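Local coordinates for protein nisin leader peptide-processing serine protease NisP (Lactococcus lactis subsp. lactis, PDB 4MZD) that probably acts as a subtilisin-like serine endopeptidase that removes the leader peptide from the nisin precursor, this chain carrying its subtilase domain, at residues A205-G213 with D221-K229; I253-L263 with V271-P279. All blocks are in the same frame, centred on the assembly; numbering follows the deposited sequence. Where two conformers were deposited one is given.

Contact 1 (A205-G213 with D221-K229)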
loop_
_atom_site.group_PDB
_atom_site.type_symbol
_atom_site.label_atom_id
_atom_site.label_comp_id
_atom_site.label_asym_id
_atom_site.label_seq_id
_atom_site.Cartn_x
_atom_site.Cartn_y
_atom_site.Cartn_z
ATOM N N ALA A 205 3.118 -0.958 3.317
ATOM C CA ALA A 205 4.176 -0.964 4.325
ATOM C C ALA A 205 5.298 -1.835 3.793
ATOM O O ALA A 205 5.068 -2.664 2.919
ATOM C CB ALA A 205 3.655 -1.546 5.628
ATOM N N GLY A 206 6.506 -1.680 4.327
ATOM C CA GLY A 206 7.612 -2.486 3.853
ATOM C C GLY A 206 8.891 -2.224 4.611
ATOM O O GLY A 206 8.901 -1.537 5.634
ATOM N N GLN A 207 9.980 -2.789 4.101
ATOM C CA GLN A 207 11.286 -2.659 4.728
ATOM C C GLN A 207 12.355 -3.027 3.710
ATOM O O GLN A 207 12.103 -3.790 2.767
ATOM C CB GLN A 207 11.408 -3.602 5.927
ATOM C CG GLN A 207 11.386 -5.064 5.517
ATOM C CD GLN A 207 11.216 -6.033 6.676
ATOM O OE1 GLN A 207 10.247 -6.774 6.721
ATOM N NE2 GLN A 207 12.163 -6.047 7.598
ATOM N N TYR A 208 13.561 -2.510 3.914
ATOM C CA TYR A 208 14.687 -2.908 3.078
ATOM C C TYR A 208 15.431 -4.077 3.709
ATOM O O TYR A 208 15.754 -4.057 4.908
ATOM C CB TYR A 208 15.650 -1.735 2.838
ATOM C CG TYR A 208 14.949 -0.560 2.215
ATOM C CD1 TYR A 208 14.427 -0.644 0.930
ATOM C CD2 TYR A 208 14.764 0.617 2.921
ATOM C CE1 TYR A 208 13.741 0.411 0.365
ATOM C CE2 TYR A 208 14.080 1.684 2.361
ATOM C CZ TYR A 208 13.575 1.572 1.081
ATOM O OH TYR A 208 12.889 2.617 0.508
ATOM N N LEU A 209 15.699 -5.090 2.890
ATOM C CA LEU A 209 16.425 -6.281 3.316
ATOM C C LEU A 209 17.708 -6.401 2.503
ATOM O O LEU A 209 17.673 -6.300 1.276
ATOM C CB LEU A 209 15.571 -7.525 3.079
ATOM C CG LEU A 209 14.214 -7.560 3.790
ATOM C CD1 LEU A 209 13.435 -8.795 3.382
ATOM C CD2 LEU A 209 14.386 -7.518 5.301
ATOM N N MET A 210 18.834 -6.618 3.182
ATOM C CA MET A 210 20.082 -6.930 2.491
ATOM C C MET A 210 20.216 -8.444 2.545
ATOM O O MET A 210 20.417 -9.016 3.620
ATOM C CB MET A 210 21.275 -6.233 3.155
ATOM C CG MET A 210 22.541 -6.188 2.274
ATOM S SD MET A 210 24.004 -5.274 2.969
ATOM C CE MET A 210 24.587 -6.499 4.164
ATOM N N ILE A 211 20.070 -9.093 1.394
ATOM C CA ILE A 211 19.876 -10.541 1.368
ATOM C C ILE A 211 21.133 -11.324 0.997
ATOM O O ILE A 211 21.103 -12.550 0.930
ATOM C CB ILE A 211 18.695 -10.954 0.458
ATOM C CG1 ILE A 211 18.944 -10.554 -1.000
ATOM C CG2 ILE A 211 17.414 -10.333 0.967
ATOM C CD1 ILE A 211 17.954 -11.174 -1.979
ATOM N N SER A 212 22.230 -10.614 0.750
ATOM C CA SER A 212 23.547 -11.235 0.606
ATOM C C SER A 212 24.543 -10.315 1.299
ATOM O O SER A 212 24.154 -9.285 1.851
ATOM C CB SER A 212 23.905 -11.466 -0.868
ATOM O OG SER A 212 24.054 -10.254 -1.581
ATOM N N GLY A 213 25.821 -10.678 1.294
ATOM C CA GLY A 213 26.794 -9.896 2.028
ATOM C C GLY A 213 26.615 -10.071 3.524
ATOM O O GLY A 213 26.036 -11.057 3.984
ATOM N N ASP A 221 19.932 -10.367 6.002
ATOM C CA ASP A 221 18.483 -10.394 6.206
ATOM C C ASP A 221 17.768 -11.456 5.375
ATOM O O ASP A 221 16.552 -11.390 5.201
ATOM C CB ASP A 221 17.887 -9.024 5.879
ATOM C CG ASP A 221 18.546 -7.906 6.648
ATOM O OD1 ASP A 221 18.796 -8.076 7.863
ATOM O OD2 ASP A 221 18.813 -6.847 6.034
ATOM N N TYR A 222 18.498 -12.451 4.882
ATOM C CA TYR A 222 17.889 -13.411 3.970
ATOM C C TYR A 222 16.764 -14.224 4.610
ATOM O O TYR A 222 15.796 -14.566 3.936
ATOM C CB TYR A 222 18.952 -14.336 3.373
ATOM C CG TYR A 222 18.489 -15.168 2.191
ATOM C CD1 TYR A 222 17.741 -14.611 1.157
ATOM C CD2 TYR A 222 18.834 -16.508 2.098
ATOM C CE1 TYR A 222 17.342 -15.377 0.065
ATOM C CE2 TYR A 222 18.441 -17.277 1.022
ATOM C CZ TYR A 222 17.694 -16.714 0.012
ATOM O OH TYR A 222 17.330 -17.509 -1.056
ATOM N N GLN A 223 16.866 -14.527 5.901
ATOM C CA GLN A 223 15.798 -15.289 6.543
ATOM C C GLN A 223 14.462 -14.550 6.480
ATOM O O GLN A 223 13.435 -15.160 6.196
ATOM C CB GLN A 223 16.138 -15.657 7.989
ATOM C CG GLN A 223 15.071 -16.527 8.656
ATOM C CD GLN A 223 14.937 -17.898 8.015
ATOM O OE1 GLN A 223 15.760 -18.777 8.244
ATOM N NE2 GLN A 223 13.899 -18.086 7.209
ATOM N N GLU A 224 14.467 -13.246 6.750
ATOM C CA GLU A 224 13.228 -12.477 6.643
ATOM C C GLU A 224 12.690 -12.526 5.220
ATOM O O GLU A 224 11.486 -12.656 5.005
ATOM C CB GLU A 224 13.425 -11.018 7.046
ATOM C CG GLU A 224 13.636 -10.771 8.526
ATOM C CD GLU A 224 13.499 -9.298 8.861
ATOM O OE1 GLU A 224 12.353 -8.807 8.939
ATOM O OE2 GLU A 224 14.535 -8.618 9.016
ATOM N N TYR A 225 13.589 -12.401 4.248
ATOM C CA TYR A 225 13.201 -12.463 2.848
ATOM C C TYR A 225 12.517 -13.795 2.555
ATOM O O TYR A 225 11.460 -13.838 1.922
ATOM C CB TYR A 225 14.433 -12.260 1.968
ATOM C CG TYR A 225 14.213 -12.370 0.479
ATOM C CD1 TYR A 225 13.922 -11.247 -0.285
ATOM C CD2 TYR A 225 14.344 -13.588 -0.176
ATOM C CE1 TYR A 225 13.748 -11.341 -1.653
ATOM C CE2 TYR A 225 14.165 -13.685 -1.538
ATOM C CZ TYR A 225 13.870 -12.562 -2.272
ATOM O OH TYR A 225 13.696 -12.658 -3.632
ATOM N N LEU A 226 13.116 -14.885 3.027
ATOM C CA LEU A 226 12.541 -16.212 2.813
ATOM C C LEU A 226 11.182 -16.374 3.488
ATOM O O LEU A 226 10.309 -17.080 2.986
ATOM C CB LEU A 226 13.495 -17.294 3.309
ATOM C CG LEU A 226 14.762 -17.464 2.482
ATOM C CD1 LEU A 226 15.621 -18.527 3.132
ATOM C CD2 LEU A 226 14.439 -17.831 1.037
ATOM N N ASN A 227 11.008 -15.738 4.640
ATOM C CA ASN A 227 9.726 -15.790 5.338
ATOM C C ASN A 227 8.623 -15.069 4.561
ATOM O O ASN A 227 7.490 -15.553 4.487
ATOM C CB ASN A 227 9.860 -15.236 6.756
ATOM C CG ASN A 227 10.712 -16.117 7.648
ATOM O OD1 ASN A 227 10.953 -17.284 7.339
ATOM N ND2 ASN A 227 11.159 -15.566 8.772
ATOM N N TYR A 228 8.951 -13.922 3.974
ATOM C CA TYR A 228 8.016 -13.260 3.072
ATOM C C TYR A 228 7.739 -14.148 1.873
ATOM O O TYR A 228 6.593 -14.281 1.445
ATOM C CB TYR A 228 8.565 -11.946 2.541
ATOM C CG TYR A 228 8.380 -10.740 3.422
ATOM C CD1 TYR A 228 9.476 -9.996 3.829
ATOM C CD2 TYR A 228 7.116 -10.317 3.812
ATOM C CE1 TYR A 228 9.327 -8.874 4.616
ATOM C CE2 TYR A 228 6.954 -9.193 4.601
ATOM C CZ TYR A 228 8.061 -8.475 4.997
ATOM O OH TYR A 228 7.883 -7.357 5.788
ATOM N N LYS A 229 8.795 -14.728 1.304
ATOM C CA LYS A 229 8.618 -15.528 0.102
ATOM C C LYS A 229 7.644 -16.673 0.356
ATOM O O LYS A 229 6.769 -16.945 -0.459
ATOM C CB LYS A 229 9.951 -16.070 -0.408
ATOM C CG LYS A 229 9.844 -16.669 -1.800
ATOM C CD LYS A 229 10.983 -17.618 -2.092
ATOM C CE LYS A 229 12.306 -16.903 -2.126
ATOM N NZ LYS A 229 13.334 -17.832 -2.667
#

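Contact 2 (I253-L263 with V271-P279)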
loop_
_atom_site.group_PDB
_atom_site.type_symbol
_atom_site.label_atom_id
_atom_site.label_comp_id
_atom_site.label_asym_id
_atom_site.label_seq_id
_atom_site.Cartn_x
_atom_site.Cartn_y
_atom_site.Cartn_z
ATOM N N ILE A 253 15.402 1.172 -7.149
ATOM C CA ILE A 253 15.663 -0.097 -6.487
ATOM C C ILE A 253 16.641 -0.975 -7.260
ATOM O O ILE A 253 17.142 -1.962 -6.727
ATOM C CB ILE A 253 14.354 -0.849 -6.168
ATOM C CG1 ILE A 253 13.606 -1.205 -7.456
ATOM C CG2 ILE A 253 13.483 -0.008 -5.245
ATOM C CD1 ILE A 253 14.014 -2.525 -8.069
ATOM N N GLN A 254 16.922 -0.611 -8.508
ATOM C CA GLN A 254 17.887 -1.353 -9.313
ATOM C C GLN A 254 19.307 -0.831 -9.139
ATOM O O GLN A 254 20.257 -1.453 -9.605
ATOM C CB GLN A 254 17.498 -1.312 -10.791
ATOM C CG GLN A 254 16.310 -2.196 -11.132
ATOM C CD GLN A 254 16.223 -2.496 -12.610
ATOM O OE1 GLN A 254 15.790 -1.659 -13.399
ATOM N NE2 GLN A 254 16.647 -3.695 -12.998
ATOM N N ASP A 255 19.450 0.307 -8.472
ATOM C CA ASP A 255 20.761 0.909 -8.255
ATOM C C ASP A 255 21.261 0.463 -6.891
ATOM O O ASP A 255 21.029 1.128 -5.880
ATOM C CB ASP A 255 20.672 2.435 -8.330
ATOM C CG ASP A 255 22.031 3.111 -8.217
ATOM O OD1 ASP A 255 23.000 2.459 -7.777
ATOM O OD2 ASP A 255 22.124 4.307 -8.557
ATOM N N ASN A 256 21.929 -0.683 -6.854
ATOM C CA ASN A 256 22.272 -1.273 -5.571
ATOM C C ASN A 256 23.213 -0.429 -4.723
ATOM O O ASN A 256 23.064 -0.382 -3.505
ATOM C CB ASN A 256 22.810 -2.697 -5.716
ATOM C CG ASN A 256 22.611 -3.506 -4.455
ATOM O OD1 ASN A 256 21.483 -3.817 -4.086
ATOM N ND2 ASN A 256 23.701 -3.834 -3.775
ATOM N N GLN A 257 24.173 0.241 -5.351
ATOM C CA GLN A 257 25.117 1.033 -4.574
ATOM C C GLN A 257 24.409 2.160 -3.829
ATOM O O GLN A 257 24.741 2.469 -2.689
ATOM C CB GLN A 257 26.238 1.594 -5.448
ATOM C CG GLN A 257 27.282 2.347 -4.644
ATOM C CD GLN A 257 27.978 1.457 -3.632
ATOM O OE1 GLN A 257 28.582 0.447 -3.992
ATOM N NE2 GLN A 257 27.889 1.823 -2.357
ATOM N N THR A 258 23.428 2.767 -4.483
ATOM C CA THR A 258 22.671 3.839 -3.859
ATOM C C THR A 258 21.852 3.311 -2.681
ATOM O O THR A 258 21.712 3.988 -1.664
ATOM C CB THR A 258 21.778 4.563 -4.881
ATOM O OG1 THR A 258 22.610 5.274 -5.809
ATOM C CG2 THR A 258 20.846 5.544 -4.183
ATOM N N MET A 259 21.330 2.094 -2.811
ATOM C CA MET A 259 20.580 1.475 -1.719
ATOM C C MET A 259 21.501 1.100 -0.556
ATOM O O MET A 259 21.119 1.211 0.609
ATOM C CB MET A 259 19.802 0.247 -2.201
ATOM C CG MET A 259 18.693 0.562 -3.196
ATOM S SD MET A 259 17.625 -0.858 -3.568
ATOM C CE MET A 259 16.294 -0.651 -2.379
ATOM N N ILE A 260 22.709 0.650 -0.872
ATOM C CA ILE A 260 23.689 0.384 0.168
ATOM C C ILE A 260 24.065 1.675 0.899
ATOM O O ILE A 260 24.124 1.703 2.129
ATOM C CB ILE A 260 24.944 -0.283 -0.408
ATOM C CG1 ILE A 260 24.637 -1.741 -0.755
ATOM C CG2 ILE A 260 26.100 -0.212 0.589
ATOM C CD1 ILE A 260 24.423 -2.616 0.459
ATOM N N ASN A 261 24.319 2.736 0.143
ATOM C CA ASN A 261 24.640 4.025 0.748
ATOM C C ASN A 261 23.527 4.502 1.671
ATOM O O ASN A 261 23.785 5.062 2.734
ATOM C CB ASN A 261 24.921 5.080 -0.321
ATOM C CG ASN A 261 26.177 4.788 -1.107
ATOM O OD1 ASN A 261 26.997 3.964 -0.703
ATOM N ND2 ASN A 261 26.340 5.470 -2.236
ATOM N N PHE A 262 22.284 4.276 1.258
ATOM C CA PHE A 262 21.141 4.622 2.089
ATOM C C PHE A 262 21.175 3.803 3.381
ATOM O O PHE A 262 21.056 4.350 4.473
ATOM C CB PHE A 262 19.836 4.411 1.310
ATOM C CG PHE A 262 18.591 4.674 2.110
ATOM C CD1 PHE A 262 18.042 5.947 2.177
ATOM C CD2 PHE A 262 17.957 3.643 2.782
ATOM C CE1 PHE A 262 16.889 6.184 2.913
ATOM C CE2 PHE A 262 16.806 3.873 3.515
ATOM C CZ PHE A 262 16.274 5.143 3.580
ATOM N N LEU A 263 21.382 2.495 3.258
ATOM C CA LEU A 263 21.386 1.623 4.431
ATOM C C LEU A 263 22.500 1.956 5.416
ATOM O O LEU A 263 22.342 1.779 6.625
ATOM C CB LEU A 263 21.491 0.151 4.031
ATOM C CG LEU A 263 20.261 -0.490 3.395
ATOM C CD1 LEU A 263 20.454 -1.996 3.327
ATOM C CD2 LEU A 263 19.015 -0.146 4.193
ATOM N N VAL A 271 30.193 -6.252 4.534
ATOM C CA VAL A 271 30.336 -6.590 3.125
ATOM C C VAL A 271 29.006 -6.311 2.441
ATOM O O VAL A 271 28.010 -6.976 2.730
ATOM C CB VAL A 271 30.712 -8.071 2.928
ATOM C CG1 VAL A 271 30.832 -8.400 1.444
ATOM C CG2 VAL A 271 32.014 -8.391 3.651
ATOM N N PRO A 272 28.969 -5.312 1.548
ATOM C CA PRO A 272 27.700 -4.971 0.897
ATOM C C PRO A 272 27.155 -6.133 0.083
ATOM O O PRO A 272 27.903 -6.836 -0.597
ATOM C CB PRO A 272 28.078 -3.815 -0.032
ATOM C CG PRO A 272 29.325 -3.245 0.553
ATOM C CD PRO A 272 30.060 -4.405 1.150
ATOM N N GLY A 273 25.847 -6.328 0.168
ATOM C CA GLY A 273 25.166 -7.327 -0.626
ATOM C C GLY A 273 23.968 -6.727 -1.339
ATOM O O GLY A 273 23.769 -5.508 -1.344
ATOM N N LYS A 274 23.162 -7.588 -1.946
ATOM C CA LYS A 274 21.965 -7.157 -2.655
ATOM C C LYS A 274 20.912 -6.622 -1.695
ATOM O O LYS A 274 20.554 -7.285 -0.721
ATOM C CB LYS A 274 21.388 -8.332 -3.446
ATOM C CG LYS A 274 20.083 -8.037 -4.175
ATOM C CD LYS A 274 20.247 -7.022 -5.298
ATOM C CE LYS A 274 18.929 -6.813 -6.037
ATOM N NZ LYS A 274 19.066 -5.925 -7.227
ATOM N N VAL A 275 20.406 -5.428 -1.985
ATOM C CA VAL A 275 19.335 -4.833 -1.200
ATOM C C VAL A 275 18.037 -4.892 -1.987
ATOM O O VAL A 275 18.010 -4.604 -3.188
ATOM C CB VAL A 275 19.644 -3.364 -0.858
ATOM C CG1 VAL A 275 18.550 -2.791 0.039
ATOM C CG2 VAL A 275 21.002 -3.254 -0.186
ATOM N N VAL A 276 16.968 -5.287 -1.300
ATOM C CA VAL A 276 15.632 -5.300 -1.885
ATOM C C VAL A 276 14.648 -4.525 -1.009
ATOM O O VAL A 276 14.840 -4.397 0.205
ATOM C CB VAL A 276 15.123 -6.741 -2.117
ATOM C CG1 VAL A 276 16.073 -7.494 -3.034
ATOM C CG2 VAL A 276 14.959 -7.481 -0.797
ATOM N N ASP A 277 13.609 -4.008 -1.659
ATOM C CA ASP A 277 12.474 -3.328 -1.039
ATOM C C ASP A 277 11.395 -4.409 -0.928
ATOM O O ASP A 277 10.846 -4.851 -1.939
ATOM C CB ASP A 277 12.058 -2.172 -1.969
ATOM C CG ASP A 277 11.068 -1.199 -1.344
ATOM O OD1 ASP A 277 10.459 -1.539 -0.307
ATOM O OD2 ASP A 277 10.884 -0.099 -1.922
ATOM N N ALA A 278 11.152 -4.885 0.292
ATOM C CA ALA A 278 10.265 -6.027 0.533
ATOM C C ALA A 278 8.976 -5.631 1.265
ATOM O O ALA A 278 9.012 -4.808 2.176
ATOM C CB ALA A 278 11.009 -7.087 1.330
ATOM N N PRO A 279 7.839 -6.268 0.923
ATOM C CA PRO A 279 7.695 -7.408 0.001
ATOM C C PRO A 279 7.422 -7.060 -1.467
ATOM O O PRO A 279 7.086 -7.958 -2.238
ATOM C CB PRO A 279 6.494 -8.157 0.581
ATOM C CG PRO A 279 5.641 -7.056 1.154
ATOM C CD PRO A 279 6.623 -6.068 1.734
HETATM O O HOH W 1 16.194 -4.077 -5.247
HETATM O O HOH W 2 19.581 -3.371 -6.121
#

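Contact 1 (A205-G213 with D221-K229)
Met210 and Asp221 join the end of strand 205-210 to the start of helix 222-229, whose axes approach to 8.0 Å at 120° between their N-to-C directions. Backbone and side chain share the junction: Asp221 N donates to Met210 O (2.8 Å), and Met210 N answers with a nearly straight bond to Asp221 OD2 (2.9 Å, 168°), using the anti lone pair of that oxygen. Aspartate suits this place because its short side chain closes the pair beside its own amide; Tyr215 also hydrogen-bonds to OD2, and Arg482 forms a salt bridge with OD1.

Three residues earlier, Gln207 spends both ends of its amide on the helix. Its OE1 accepts from Tyr228 OH at 2.6 Å, in the carbonyl plane; its NE2 reaches Glu224 OE1 at 3.1 Å from above the carboxylate plane, and Ser183 also binds that oxygen.

Leu209, between the two polar groups, packs its CD1 on Tyr225 CB (3.9 Å); just past Met210, Ile211 sets CD1 over the Tyr225 ring face in a CH-pi contact, 4.3 Å from its centroid, and CB against Tyr222 CD1. Branched residues suit such packing against rings and CB atoms.

Strand 200-210, helix 222-238 and parallel strand 241-245 form a beta-alpha-beta unit, of which this is the first strand-to-helix packing; strand 275-278 pairs antiparallel with strand 200-210.

Contact 2 (I253-L263 with V271-P279)
The side-chain amide of Asn256, in the first turn of helix 256-263, makes two hydrogen bonds to the backbone on both sides of Lys274, accepting one and donating the other. Val275 N donates to Asn256 OD1 at 2.9 Å, nearly straight and on a lone pair in the carbonyl plane. Asn256 ND2 donates to Gly273 O at 3.0 Å, again nearly straight, although it stands above that carbonyl plane. Asparagine suits the site by offering both donor and acceptor. CG lies anti to the backbone N (chi1 -156°), directing the amide at the chain entering the strand.

Water extends this polar seam. One molecule donates to both Ile253 O and Val275 O; a second donates to Ile253 O and Asn256 OD1 and accepts from Lys274 NZ, whose chain, bent at chi2, turns its end back toward Ile253 and Asn256.

The apolar packing centres on compact, branched Val275, where the helix crosses strand 275-278 of the central sheet at 77°. Its CG2 meets Ile260 CD1 at 3.5 Å and, tip to tip, Leu263 CD1 at 3.8 Å, while its CB lies 3.9 Å from Met259 CB. Ile260 CD1 also touches Pro272 CB (3.9 Å).

The straight bonds of Asn256 are directional and would orient the first helical turn against residues 273-275; the apolar contacts of Val275 are not, and fill much of the remaining interface.

In the fold
From the N terminus, strand 200-210 runs out through 205-213, and contact 1 closes the short connection to helix 222-238. The chain then returns through strand 241-245, and contact 2 closes a second short connection, between helix 256-264 and strand 275-278. The two contacts are in series, neither enclosing nor crossing the other. They meet just beyond the antiparallel pairing of strands 200-210 and 275-278, where Ile211 N bonds to Lys274 O, and Ser212 OG to Lys274 N. Together they fasten helices 222-238 and 256-264 to neighbouring strands of the central sheet in the subtilisin-like fold, with contact centres about 11 Å apart.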